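Local coordinates for protein cytochrome (Paracoccus pantotrophus, PDB 2XTS) that is the N-terminal, heme c-bearing part of the cytochrome subunit of the molybdohemo-enzyme sulfane dehydrogenase SoxCD, which oxidises protein-bound sulfur, and probably carries the released electrons, at residues D[19-23]-D[85-91]; D[37-42]-D[112-117]; D[62-66]-D[117-121]. All blocks are in the same frame, centred on the assembly; numbering follows the deposited sequence.

Contact 1: D[19-23]-D[85-91]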
loop_
_atom_site.group_PDB
_atom_site.type_symbol
_atom_site.label_atom_id
_atom_site.label_comp_id
_atom_site.label_asym_id
_atom_site.label_seq_id
_atom_site.Cartn_x
_atom_site.Cartn_y
_atom_site.Cartn_z
ATOM N N THR D 19 3.229 -36.591 -1.309
ATOM C CA THR D 19 2.630 -37.682 -0.555
ATOM C C THR D 19 1.109 -37.628 -0.646
ATOM O O THR D 19 0.432 -38.343 0.106
ATOM C CB THR D 19 3.096 -37.665 0.923
ATOM O OG1 THR D 19 2.697 -36.435 1.515
ATOM C CG2 THR D 19 4.614 -37.796 1.040
ATOM N N ALA D 20 0.580 -36.838 -1.588
ATOM C CA ALA D 20 -0.853 -36.744 -1.790
ATOM C C ALA D 20 -1.448 -38.106 -2.167
ATOM O O ALA D 20 -0.830 -38.913 -2.885
ATOM C CB ALA D 20 -1.158 -35.693 -2.862
ATOM N N VAL D 21 -2.668 -38.348 -1.692
ATOM C CA VAL D 21 -3.398 -39.558 -2.031
ATOM C C VAL D 21 -4.735 -39.101 -2.577
ATOM O O VAL D 21 -5.432 -38.334 -1.928
ATOM C CB VAL D 21 -3.622 -40.494 -0.826
ATOM C CG1 VAL D 21 -4.376 -41.744 -1.301
ATOM C CG2 VAL D 21 -2.305 -40.833 -0.146
ATOM N N LEU D 22 -5.063 -39.574 -3.777
ATOM C CA LEU D 22 -6.302 -39.220 -4.460
ATOM C C LEU D 22 -7.364 -40.276 -4.132
ATOM O O LEU D 22 -7.043 -41.336 -3.639
ATOM C CB LEU D 22 -6.056 -39.081 -5.966
ATOM C CG LEU D 22 -5.156 -37.874 -6.337
ATOM C CD1 LEU D 22 -3.664 -38.145 -6.127
ATOM C CD2 LEU D 22 -5.386 -37.430 -7.751
ATOM N N PRO D 23 -8.653 -39.968 -4.354
ATOM C CA PRO D 23 -9.712 -40.865 -3.880
ATOM C C PRO D 23 -9.677 -42.277 -4.435
ATOM O O PRO D 23 -10.144 -43.204 -3.770
ATOM C CB PRO D 23 -10.989 -40.133 -4.289
ATOM C CG PRO D 23 -10.579 -38.699 -4.210
ATOM C CD PRO D 23 -9.205 -38.675 -4.796
ATOM N N TYR D 85 -14.225 -39.530 1.445
ATOM C CA TYR D 85 -13.181 -40.474 1.009
ATOM C C TYR D 85 -12.162 -40.776 2.095
ATOM O O TYR D 85 -11.702 -39.881 2.814
ATOM C CB TYR D 85 -12.409 -39.889 -0.197
ATOM C CG TYR D 85 -13.315 -39.468 -1.333
ATOM C CD1 TYR D 85 -14.117 -40.408 -1.977
ATOM C CD2 TYR D 85 -13.415 -38.142 -1.743
ATOM C CE1 TYR D 85 -15.010 -40.028 -2.978
ATOM C CE2 TYR D 85 -14.271 -37.771 -2.760
ATOM C CZ TYR D 85 -15.066 -38.705 -3.359
ATOM O OH TYR D 85 -15.926 -38.316 -4.363
ATOM N N LEU D 86 -11.736 -42.027 2.137
ATOM C CA LEU D 86 -10.694 -42.463 3.050
ATOM C C LEU D 86 -9.347 -41.895 2.684
ATOM O O LEU D 86 -8.530 -41.670 3.573
ATOM C CB LEU D 86 -10.641 -43.994 3.100
ATOM C CG LEU D 86 -9.823 -44.559 4.251
ATOM C CD1 LEU D 86 -10.437 -44.173 5.569
ATOM C CD2 LEU D 86 -9.682 -46.055 4.131
ATOM N N SER D 87 -9.109 -41.670 1.397
ATOM C CA SER D 87 -7.843 -41.111 0.964
ATOM C C SER D 87 -7.465 -39.874 1.760
ATOM O O SER D 87 -6.307 -39.696 2.144
ATOM C CB SER D 87 -7.897 -40.764 -0.510
ATOM O OG SER D 87 -8.991 -39.943 -0.798
ATOM N N THR D 88 -8.440 -39.006 1.997
ATOM C CA THR D 88 -8.200 -37.740 2.678
ATOM C C THR D 88 -7.698 -37.975 4.097
ATOM O O THR D 88 -6.886 -37.212 4.615
ATOM C CB THR D 88 -9.478 -36.918 2.707
ATOM O OG1 THR D 88 -10.122 -36.983 1.427
ATOM C CG2 THR D 88 -9.215 -35.481 3.120
ATOM N N VAL D 89 -8.228 -39.005 4.747
ATOM C CA VAL D 89 -7.828 -39.315 6.119
ATOM C C VAL D 89 -6.337 -39.662 6.167
ATOM O O VAL D 89 -5.561 -39.098 6.924
ATOM C CB VAL D 89 -8.632 -40.470 6.706
ATOM C CG1 VAL D 89 -8.233 -40.728 8.160
ATOM C CG2 VAL D 89 -10.147 -40.174 6.619
ATOM N N TYR D 90 -5.948 -40.602 5.325
ATOM C CA TYR D 90 -4.573 -41.005 5.264
ATOM C C TYR D 90 -3.671 -39.816 4.993
ATOM O O TYR D 90 -2.665 -39.580 5.665
ATOM C CB TYR D 90 -4.406 -42.087 4.164
ATOM C CG TYR D 90 -3.004 -42.630 4.149
ATOM C CD1 TYR D 90 -1.961 -41.882 3.617
ATOM C CD2 TYR D 90 -2.710 -43.880 4.695
ATOM C CE1 TYR D 90 -0.651 -42.355 3.638
ATOM C CE2 TYR D 90 -1.409 -44.356 4.708
ATOM C CZ TYR D 90 -0.388 -43.583 4.198
ATOM O OH TYR D 90 0.896 -44.061 4.201
ATOM N N ASP D 91 -4.005 -39.105 3.934
ATOM C CA ASP D 91 -3.151 -38.035 3.452
ATOM C C ASP D 91 -2.971 -36.921 4.468
ATOM O O ASP D 91 -1.858 -36.514 4.740
ATOM C CB ASP D 91 -3.781 -37.555 2.134
ATOM C CG ASP D 91 -2.957 -36.548 1.368
ATOM O OD1 ASP D 91 -1.875 -36.139 1.825
ATOM O OD2 ASP D 91 -3.441 -36.165 0.275
HETATM O O HOH W 1 0.392 -37.470 2.908
HETATM O O HOH W 2 0.033 -34.371 0.924
HETATM O O HOH W 3 -7.845 -37.467 -1.068
HETATM O O HOH W 4 -10.446 -43.112 -0.830
#

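Contact 2: D[37-42]-D[112-117]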
loop_
_atom_site.group_PDB
_atom_site.type_symbol
_atom_site.label_atom_id
_atom_site.label_comp_id
_atom_site.label_asym_id
_atom_site.label_seq_id
_atom_site.Cartn_x
_atom_site.Cartn_y
_atom_site.Cartn_z
ATOM N N THR D 37 -2.814 -51.731 16.539
ATOM C CA THR D 37 -1.605 -50.934 16.399
ATOM C C THR D 37 -1.965 -49.443 16.301
ATOM O O THR D 37 -1.318 -48.593 16.914
ATOM C CB THR D 37 -0.794 -51.364 15.168
ATOM O OG1 THR D 37 -0.481 -52.760 15.270
ATOM C CG2 THR D 37 0.471 -50.545 15.027
ATOM N N GLY D 38 -3.030 -49.134 15.562
ATOM C CA GLY D 38 -3.508 -47.769 15.449
ATOM C C GLY D 38 -3.940 -47.193 16.782
ATOM O O GLY D 38 -3.677 -46.017 17.059
ATOM N N ASP D 39 -4.616 -48.006 17.608
ATOM C CA ASP D 39 -5.052 -47.581 18.945
ATOM C C ASP D 39 -3.846 -47.159 19.785
ATOM O O ASP D 39 -3.841 -46.117 20.443
ATOM C CB ASP D 39 -5.795 -48.740 19.584
ATOM C CG ASP D 39 -6.552 -48.372 20.838
ATOM O OD1 ASP D 39 -6.568 -47.203 21.257
ATOM O OD2 ASP D 39 -7.148 -49.304 21.428
ATOM N N ALA D 40 -2.808 -47.987 19.770
ATOM C CA ALA D 40 -1.584 -47.705 20.513
ATOM C C ALA D 40 -0.894 -46.439 20.019
ATOM O O ALA D 40 -0.485 -45.593 20.812
ATOM C CB ALA D 40 -0.627 -48.915 20.469
ATOM N N LEU D 41 -0.777 -46.297 18.704
ATOM C CA LEU D 41 -0.220 -45.067 18.136
ATOM C C LEU D 41 -1.063 -43.842 18.478
ATOM O O LEU D 41 -0.527 -42.775 18.775
ATOM C CB LEU D 41 -0.110 -45.185 16.624
ATOM C CG LEU D 41 1.007 -46.100 16.096
ATOM C CD1 LEU D 41 0.771 -46.465 14.640
ATOM C CD2 LEU D 41 2.383 -45.437 16.280
ATOM N N PHE D 42 -2.382 -44.014 18.481
ATOM C CA PHE D 42 -3.298 -42.921 18.756
ATOM C C PHE D 42 -3.130 -42.489 20.217
ATOM O O PHE D 42 -3.061 -41.297 20.549
ATOM C CB PHE D 42 -4.751 -43.326 18.464
ATOM C CG PHE D 42 -5.650 -42.171 18.177
ATOM C CD1 PHE D 42 -5.695 -41.668 16.888
ATOM C CD2 PHE D 42 -6.434 -41.577 19.159
ATOM C CE1 PHE D 42 -6.509 -40.603 16.569
ATOM C CE2 PHE D 42 -7.264 -40.503 18.844
ATOM C CZ PHE D 42 -7.294 -40.025 17.564
ATOM N N ALA D 112 -2.188 -47.849 10.082
ATOM C CA ALA D 112 -2.716 -48.305 11.379
ATOM C C ALA D 112 -3.662 -47.278 12.002
ATOM O O ALA D 112 -4.750 -47.621 12.469
ATOM C CB ALA D 112 -1.591 -48.630 12.335
ATOM N N ILE D 113 -3.245 -46.018 12.020
ATOM C CA ILE D 113 -4.083 -44.975 12.593
ATOM C C ILE D 113 -5.387 -44.852 11.807
ATOM O O ILE D 113 -6.455 -44.673 12.375
ATOM C CB ILE D 113 -3.336 -43.614 12.651
ATOM C CG1 ILE D 113 -2.301 -43.664 13.786
ATOM C CG2 ILE D 113 -4.312 -42.440 12.818
ATOM C CD1 ILE D 113 -1.317 -42.548 13.725
ATOM N N THR D 114 -5.300 -44.929 10.483
ATOM C CA THR D 114 -6.490 -44.846 9.650
ATOM C C THR D 114 -7.428 -46.020 9.952
ATOM O O THR D 114 -8.625 -45.831 10.071
ATOM C CB THR D 114 -6.125 -44.752 8.149
ATOM O OG1 THR D 114 -5.311 -43.598 7.928
ATOM C CG2 THR D 114 -7.345 -44.602 7.288
ATOM N N ALA D 115 -6.881 -47.221 10.129
ATOM C CA ALA D 115 -7.692 -48.365 10.543
ATOM C C ALA D 115 -8.396 -48.104 11.874
ATOM O O ALA D 115 -9.574 -48.395 12.037
ATOM C CB ALA D 115 -6.826 -49.625 10.643
ATOM N N PHE D 116 -7.662 -47.544 12.832
ATOM C CA PHE D 116 -8.253 -47.216 14.138
ATOM C C PHE D 116 -9.365 -46.154 14.024
ATOM O O PHE D 116 -10.366 -46.221 14.729
ATOM C CB PHE D 116 -7.165 -46.718 15.108
ATOM C CG PHE D 116 -7.706 -46.264 16.423
ATOM C CD1 PHE D 116 -8.205 -47.188 17.324
ATOM C CD2 PHE D 116 -7.746 -44.907 16.742
ATOM C CE1 PHE D 116 -8.737 -46.793 18.525
ATOM C CE2 PHE D 116 -8.296 -44.505 17.964
ATOM C CZ PHE D 116 -8.782 -45.460 18.850
ATOM N N LEU D 117 -9.173 -45.152 13.170
ATOM C CA LEU D 117 -10.220 -44.146 12.960
ATOM C C LEU D 117 -11.455 -44.786 12.311
ATOM O O LEU D 117 -12.583 -44.456 12.651
ATOM C CB LEU D 117 -9.684 -42.955 12.152
ATOM C CG LEU D 117 -8.686 -42.074 12.912
ATOM C CD1 LEU D 117 -8.093 -41.093 11.928
ATOM C CD2 LEU D 117 -9.357 -41.364 14.081
#

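Contact 3: D[62-66]-D[117-121]. With HEC (heme c), chain U.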
loop_
_atom_site.group_PDB
_atom_site.type_symbol
_atom_site.label_atom_id
_atom_site.label_comp_id
_atom_site.label_asym_id
_atom_site.label_seq_id
_atom_site.Cartn_x
_atom_site.Cartn_y
_atom_site.Cartn_z
ATOM N N VAL D 62 -13.533 -33.411 16.922
ATOM C CA VAL D 62 -14.141 -34.719 17.064
ATOM C C VAL D 62 -13.915 -35.499 15.765
ATOM O O VAL D 62 -14.188 -34.986 14.692
ATOM C CB VAL D 62 -15.634 -34.570 17.324
ATOM C CG1 VAL D 62 -16.312 -35.939 17.378
ATOM C CG2 VAL D 62 -15.892 -33.765 18.582
ATOM N N LEU D 63 -13.331 -36.695 15.858
ATOM C CA LEU D 63 -12.986 -37.495 14.669
ATOM C C LEU D 63 -13.930 -38.646 14.418
ATOM O O LEU D 63 -13.843 -39.301 13.390
ATOM C CB LEU D 63 -11.546 -38.017 14.757
ATOM C CG LEU D 63 -10.466 -36.973 15.005
ATOM C CD1 LEU D 63 -9.067 -37.578 14.974
ATOM C CD2 LEU D 63 -10.572 -35.787 14.026
ATOM N N ALA D 64 -14.815 -38.911 15.375
ATOM C CA ALA D 64 -15.759 -40.015 15.302
ATOM C C ALA D 64 -17.067 -39.599 15.957
ATOM O O ALA D 64 -17.075 -39.015 17.032
ATOM C CB ALA D 64 -15.184 -41.257 15.992
ATOM N N GLY D 65 -18.173 -39.927 15.313
ATOM C CA GLY D 65 -19.505 -39.609 15.830
ATOM C C GLY D 65 -20.338 -38.765 14.884
ATOM O O GLY D 65 -19.919 -38.444 13.768
ATOM N N GLY D 66 -21.553 -38.446 15.319
ATOM C CA GLY D 66 -22.437 -37.550 14.598
ATOM C C GLY D 66 -23.151 -38.166 13.423
ATOM O O GLY D 66 -23.740 -37.464 12.614
ATOM N N LEU D 117 -9.173 -45.152 13.170
ATOM C CA LEU D 117 -10.220 -44.146 12.960
ATOM C C LEU D 117 -11.455 -44.786 12.311
ATOM O O LEU D 117 -12.583 -44.456 12.651
ATOM C CB LEU D 117 -9.684 -42.955 12.152
ATOM C CG LEU D 117 -8.686 -42.074 12.912
ATOM C CD1 LEU D 117 -8.093 -41.093 11.928
ATOM C CD2 LEU D 117 -9.357 -41.364 14.081
ATOM N N LEU D 118 -11.256 -45.715 11.381
ATOM C CA LEU D 118 -12.403 -46.458 10.839
ATOM C C LEU D 118 -13.127 -47.205 11.964
ATOM O O LEU D 118 -14.340 -47.186 12.053
ATOM C CB LEU D 118 -11.968 -47.446 9.766
ATOM C CG LEU D 118 -11.600 -46.837 8.426
ATOM C CD1 LEU D 118 -10.869 -47.845 7.554
ATOM C CD2 LEU D 118 -12.831 -46.279 7.710
ATOM N N TYR D 119 -12.375 -47.905 12.803
ATOM C CA TYR D 119 -12.977 -48.649 13.904
ATOM C C TYR D 119 -13.725 -47.724 14.870
ATOM O O TYR D 119 -14.837 -48.016 15.305
ATOM C CB TYR D 119 -11.888 -49.408 14.663
ATOM C CG TYR D 119 -12.368 -50.001 15.969
ATOM C CD1 TYR D 119 -13.184 -51.124 15.963
ATOM C CD2 TYR D 119 -12.060 -49.403 17.199
ATOM C CE1 TYR D 119 -13.648 -51.667 17.153
ATOM C CE2 TYR D 119 -12.535 -49.935 18.377
ATOM C CZ TYR D 119 -13.328 -51.070 18.338
ATOM O OH TYR D 119 -13.797 -51.606 19.503
ATOM N N SER D 120 -13.126 -46.581 15.178
ATOM C CA SER D 120 -13.725 -45.638 16.103
ATOM C C SER D 120 -15.034 -45.031 15.577
ATOM O O SER D 120 -15.900 -44.599 16.350
ATOM C CB SER D 120 -12.734 -44.541 16.435
ATOM O OG SER D 120 -11.592 -45.015 17.105
ATOM N N ASN D 121 -15.184 -45.025 14.259
ATOM C CA ASN D 121 -16.391 -44.572 13.579
ATOM C C ASN D 121 -17.361 -45.721 13.300
ATOM O O ASN D 121 -18.363 -45.530 12.636
ATOM C CB ASN D 121 -16.013 -43.859 12.267
ATOM C CG ASN D 121 -15.656 -42.419 12.489
ATOM O OD1 ASN D 121 -16.549 -41.576 12.588
ATOM N ND2 ASN D 121 -14.358 -42.115 12.556
HETATM FE FE HEC U . -5.313 -33.684 14.974
HETATM C CHA HEC U . -7.349 -31.887 12.933
HETATM C CHB HEC U . -6.014 -36.487 13.231
HETATM C CHC HEC U . -3.006 -35.347 16.778
HETATM C CHD HEC U . -5.085 -31.066 17.073
HETATM N NA HEC U . -6.452 -34.099 13.404
HETATM C C1A HEC U . -7.288 -33.232 12.731
HETATM C C2A HEC U . -8.053 -33.966 11.725
HETATM C C3A HEC U . -7.686 -35.256 11.807
HETATM C C4A HEC U . -6.673 -35.342 12.857
HETATM C CMA HEC U . -8.171 -36.434 10.946
HETATM C CAA HEC U . -9.097 -33.327 10.777
HETATM C CBA HEC U . -10.467 -33.203 11.450
HETATM C CGA HEC U . -11.540 -32.665 10.556
HETATM O O1A HEC U . -11.235 -31.888 9.663
HETATM O O2A HEC U . -12.699 -33.071 10.815
HETATM N NB HEC U . -4.620 -35.537 14.962
HETATM C C1B HEC U . -5.007 -36.563 14.152
HETATM C C2B HEC U . -4.097 -37.675 14.369
HETATM C C3B HEC U . -3.278 -37.361 15.353
HETATM C C4B HEC U . -3.566 -36.012 15.735
HETATM C CMB HEC U . -4.320 -39.044 13.671
HETATM C CAB HEC U . -2.140 -38.214 15.926
HETATM C CBB HEC U . -1.202 -38.685 14.785
HETATM N NC HEC U . -4.238 -33.292 16.617
HETATM C C1C HEC U . -3.344 -34.122 17.253
HETATM C C2C HEC U . -2.825 -33.468 18.418
HETATM C C3C HEC U . -3.455 -32.299 18.509
HETATM C C4C HEC U . -4.349 -32.172 17.383
HETATM C CMC HEC U . -1.828 -34.102 19.420
HETATM C CAC HEC U . -3.365 -31.235 19.597
HETATM C CBC HEC U . -2.062 -30.692 20.094
HETATM N ND HEC U . -6.044 -31.829 14.987
HETATM C C1D HEC U . -5.760 -30.847 15.909
HETATM C C2D HEC U . -6.301 -29.588 15.526
HETATM C C3D HEC U . -6.970 -29.846 14.255
HETATM C C4D HEC U . -6.813 -31.232 14.001
HETATM C CMD HEC U . -6.210 -28.225 16.194
HETATM C CAD HEC U . -7.679 -28.808 13.402
HETATM C CBD HEC U . -6.674 -28.201 12.421
HETATM C CGD HEC U . -7.273 -27.160 11.534
HETATM O O1D HEC U . -8.513 -27.021 11.489
HETATM O O2D HEC U . -6.499 -26.557 10.754
HETATM O O HOH W 5 -19.029 -41.902 13.438
#

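Contact 1: D[19-23]-D[85-91]
Asp91 reaches from the helix to the backbone of loop 19-23. Its CB lies 4.2 Å from Val21 CB. CG stands anti to the Asp91 backbone N (chi1 -173°), which carries the carboxylate up to the backbone of Ala20 and Val21. At the tip the two oxygens divide the work. OD2 accepts a nearly straight hydrogen bond from Val21 N (3.0 Å, 164°), the N-H arriving from well above the carboxylate plane, and it also lies against Ala20 CA. OD1 faces two waters instead; one also lies within hydrogen-bonding distance of Thr19 O and Thr19 OG1, and the other bonds weakly to Thr19 OG1. Segment 85-91 opens helix 86-96 of the cytochrome c domain, the helix that leads to the heme ligand Met97, and loop 19-23 runs along one side of it. Val21 spreads its methyls over this surface: CG1 meets Ser87 CB at 3.7 Å, while CG2 reaches Tyr90 CD1 at 3.9 Å. Further along, Ser87 CB presses on Leu22 O (3.3 Å), and a water joins Ser87 OG to Val21 O. Pro23 lays its CB over one face of the Tyr85 ring, a CH-pi contact 3.9 Å from the centroid. A fourth water links Pro23 O with Ser87 N in the first turn of the helix. The sulfite dehydrogenase chain packs on both segments, and its Glu238 O is hydrogen-bonded to Thr88 OG1.

Contact 2: D[37-42]-D[112-117]
Phe42 and Phe116 both hold CG anti to their own backbone N (chi1 -156° and 175°), and these torsions swing the two rings together where their helices meet. The arrangement is the one characteristic of cytochrome c folds: the helix before the covalent heme site, 35-45, crosses the last helix of the domain, 107-120, at close to a right angle (98°). The rings are oblique, neither stacked nor edge-to-face; Phe116 CE2 stands over one face of Phe42, 3.5 Å from Phe42 CG and near the rim. Ile113 CG2 comes to the edge of the Phe42 ring, and Leu117 CD2 approaches Phe42 CE1 at 3.9 Å. Asp39 lies on the Phe116 ring, its CA in a CH-pi contact over one face, 3.9 Å from the centroid, and its carboxylate almost parallel to the ring plane, with OD1 near CE1. On the other flank Leu41 packs its CB on Ile113 CG1 and its CD1 on Ala112 CB. Phe42 and Ile113 also line the heme pocket, so the helix crossing forms part of the pocket wall. Thr37 OG1 is hydrogen-bonded to Asp34 OD1. No hydrogen bond joins the segments. With no side chain on Gly38, the axes come within 7.3 Å, and at the closest point Gly38 CA sits 3.2 Å from Ala112 O in a CA-H...O contact.

Contact 3: D[62-66]-D[117-121]
The side-chain amide of Asn121 has Ala64 CB over one face, 3.6 Å from ND2, while two carbonyl oxygens, Leu63 O and Leu117 O, lie close to its plane at the NH2 end. The heme is the second flat group. Leu63 lays both methyls over one of its faces, CD1 above the CHB bridge (3.7 Å) and CD2 above pyrrole carbon C3A, with CD2 also touching propionate carbon CBA. The same CD1 methyl also meets Leu117 CD2, 3.9 Å away, so that Leu63 bridges the porphyrin and helix 107-120. Leu63 belongs to the heme pocket and lies near the axial ligand His50. Segment 62-66 is a loop of the cytochrome c domain laid against the end of helix 107-120, where Asn121 is the first residue with non-helical backbone angles. Asn121 CG stands anti to its carbonyl carbon (chi1 -84°), which turns the amide toward Leu117 O and the loop. ND2 spends one hydrogen on Leu63 O (3.0 Å, 164°) and the other on Leu117 O (2.9 Å, 166°). Leu117 O takes a further bond from Asn121 N, the two donors arriving from opposite faces of the carbonyl plane. At the other end of the amide, OD1 accepts a bond from a water, 2.6 Å away, that takes the N-H of Gly65. Ala64 CB also packs on Ser120 O (3.4 Å). With both N-H groups and the oxygen engaged, the rotation of the Asn121 amide is fixed, and its bonds tie the heme-covering loop to the helix terminus at Leu63, whose side chain rests on the porphyrin.

Helix 107-120 is shared by contacts 2 and 3, which meet at Leu117 and where Phe42 CZ touches Leu63 CD1; both border the heme. Contact 1 uses the preceding helix, 86-96, and adjoins the others through packing of Leu86 and Val89 on Thr114, Leu117 and Leu118. The chemistry follows position. Contact 2 is a largely buried helix crossing, without a hydrogen bond between its segments. Contact 1 is also buried, but on the flank facing the sulfite dehydrogenase chain, and combines one carboxylate bond with several water bridges. Contact 3, only partly buried, joins a loop to a helix end by an asparagine amide, with leucines on the heme side.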